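PDB 2IVF: ethylbenzene dehydrogenase alpha-subunit from Aromatoleum aromaticum, which belongs to the molybdopterin oxidoreductase family and holds a molybdenum atom, two pterin dinucleotide-type ligands and an iron/sulfur cluster. Local coordinates for residues Q813-H818 and G825-T830. Numbering follows the deposited sequence.
Sequences QFYLDH and GESLPT
Ser827 meets the 813-818 segment chiefly through its backbone carbonyl, which accepts the single hydrogen bond between the two segments, from Leu816 N to Ser827 O at 2.8 Å, with an N-H...O angle of 160°. A second, weaker donor shares that oxygen: the CA-H of Tyr815, with Tyr815 CA 3.2 Å from Ser827 O. A reciprocal weak CA-H...O contact runs from Ser827 CA to Leu816 O at 3.4 Å. CG of Tyr815 is anti to its backbone N (chi1 -170°), and the end of the side chain comes nearer to 825-830 than its start does; ring atom CE1 lies within 3.4 Å of Ser827 CB, obliquely to the ring. Leu828 CD2 packs against CD1 of the Tyr815 ring, 3.9 Å away, also obliquely, while the phenol OH reaches beyond the contact to bond Gly340 O. The two segments flank the short helix 819-824 as its entry and exit: His818 is its N-cap, and Gly825, with positive phi, closes it in a Schellman motif. The Leu816-Ser827 bond thus joins the chain just before this helix to the chain just after it. Phe814 O lies 3.3 Å from Pro829 CD. Phe814 O and Ser827 O, two acceptors, are 3.2 Å apart; the bond from Arg459 NH2 of helix 454-467 to Phe814 O probably offsets part of their repulsion. Pro829 CG sits at the edge of the Phe814 ring, near its plane, 4.2 Å from Phe814 CD1, and Leu463 of the same helix touches the phenylalanine side chain.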
# COMPACT_ATOMS: atom_id res chain seq x y z
N GLN A 813 -11.95 29.03 -17.73
CA GLN A 813 -11.19 29.86 -18.64
C GLN A 813 -10.05 29.08 -19.27
O GLN A 813 -9.11 28.73 -18.60
CB GLN A 813 -10.64 31.05 -17.90
CG GLN A 813 -9.96 32.01 -18.82
CD GLN A 813 -9.52 33.26 -18.14
OE1 GLN A 813 -10.10 33.66 -17.13
NE2 GLN A 813 -8.50 33.91 -18.70
N PHE A 814 -10.21 28.77 -20.55
CA PHE A 814 -9.18 28.07 -21.31
C PHE A 814 -8.17 28.93 -22.01
O PHE A 814 -7.12 28.41 -22.37
CB PHE A 814 -9.86 27.13 -22.27
CG PHE A 814 -10.68 26.14 -21.54
CD1 PHE A 814 -10.07 25.05 -20.97
CD2 PHE A 814 -12.01 26.36 -21.31
CE1 PHE A 814 -10.78 24.16 -20.22
CE2 PHE A 814 -12.72 25.47 -20.56
CZ PHE A 814 -12.10 24.36 -20.02
N TYR A 815 -8.48 30.22 -22.19
CA TYR A 815 -7.54 31.17 -22.77
C TYR A 815 -6.91 32.06 -21.70
O TYR A 815 -7.60 32.88 -21.08
CB TYR A 815 -8.25 31.96 -23.86
CG TYR A 815 -7.34 32.80 -24.72
CD1 TYR A 815 -6.35 32.23 -25.50
CD2 TYR A 815 -7.49 34.16 -24.77
CE1 TYR A 815 -5.50 33.03 -26.29
CE2 TYR A 815 -6.66 34.95 -25.54
CZ TYR A 815 -5.68 34.38 -26.31
OH TYR A 815 -4.86 35.18 -27.11
N LEU A 816 -5.61 31.89 -21.45
CA LEU A 816 -4.89 32.73 -20.46
C LEU A 816 -4.09 33.75 -21.23
O LEU A 816 -3.06 33.43 -21.81
CB LEU A 816 -4.01 31.90 -19.54
CG LEU A 816 -4.78 30.76 -18.85
CD1 LEU A 816 -3.83 29.80 -18.11
CD2 LEU A 816 -5.83 31.28 -17.88
N ASP A 817 -4.59 34.97 -21.26
CA ASP A 817 -4.04 36.01 -22.15
C ASP A 817 -2.99 36.91 -21.49
O ASP A 817 -2.70 37.99 -21.98
CB ASP A 817 -5.16 36.79 -22.83
CG ASP A 817 -5.85 37.81 -21.92
OD1 ASP A 817 -5.88 37.60 -20.67
OD2 ASP A 817 -6.34 38.81 -22.45
N HIS A 818 -2.42 36.40 -20.41
CA HIS A 818 -1.32 37.00 -19.68
C HIS A 818 -0.09 36.91 -20.57
O HIS A 818 0.16 35.88 -21.20
CB HIS A 818 -1.14 36.17 -18.39
CG HIS A 818 -0.12 36.69 -17.43
ND1 HIS A 818 1.24 36.61 -17.68
CD2 HIS A 818 -0.24 37.23 -16.20
CE1 HIS A 818 1.90 37.13 -16.65
NE2 HIS A 818 1.02 37.52 -15.74
N GLY A 825 3.70 30.30 -25.40
CA GLY A 825 2.92 29.42 -26.26
C GLY A 825 1.91 28.63 -25.46
O GLY A 825 1.48 27.56 -25.88
N GLU A 826 1.50 29.15 -24.30
CA GLU A 826 0.53 28.44 -23.46
C GLU A 826 -0.79 29.19 -23.21
O GLU A 826 -1.54 28.87 -22.26
CB GLU A 826 1.18 28.06 -22.12
CG GLU A 826 2.31 27.15 -22.26
CD GLU A 826 2.83 26.60 -20.97
OE1 GLU A 826 2.04 26.47 -20.00
OE2 GLU A 826 4.04 26.26 -20.95
N SER A 827 -1.13 30.15 -24.05
CA SER A 827 -2.41 30.86 -23.88
C SER A 827 -3.60 29.93 -24.02
O SER A 827 -4.59 30.09 -23.30
CB SER A 827 -2.53 31.98 -24.89
OG SER A 827 -2.35 31.49 -26.21
N LEU A 828 -3.50 28.93 -24.90
CA LEU A 828 -4.47 27.84 -24.94
C LEU A 828 -3.84 26.56 -24.41
O LEU A 828 -2.62 26.41 -24.44
CB LEU A 828 -4.96 27.60 -26.38
CG LEU A 828 -5.97 28.57 -26.99
CD1 LEU A 828 -6.17 28.27 -28.48
CD2 LEU A 828 -7.34 28.54 -26.22
N PRO A 829 -4.69 25.61 -23.97
CA PRO A 829 -4.11 24.31 -23.62
C PRO A 829 -3.39 23.77 -24.86
O PRO A 829 -3.82 24.00 -25.98
CB PRO A 829 -5.32 23.45 -23.25
CG PRO A 829 -6.45 24.43 -23.05
CD PRO A 829 -6.16 25.61 -23.89
N THR A 830 -2.27 23.10 -24.64
CA THR A 830 -1.38 22.75 -25.70
C THR A 830 -0.49 21.66 -25.17
O THR A 830 -0.35 21.51 -23.95
CB THR A 830 -0.54 23.93 -26.15
OG1 THR A 830 0.06 23.59 -27.41
CG2 THR A 830 0.54 24.25 -25.10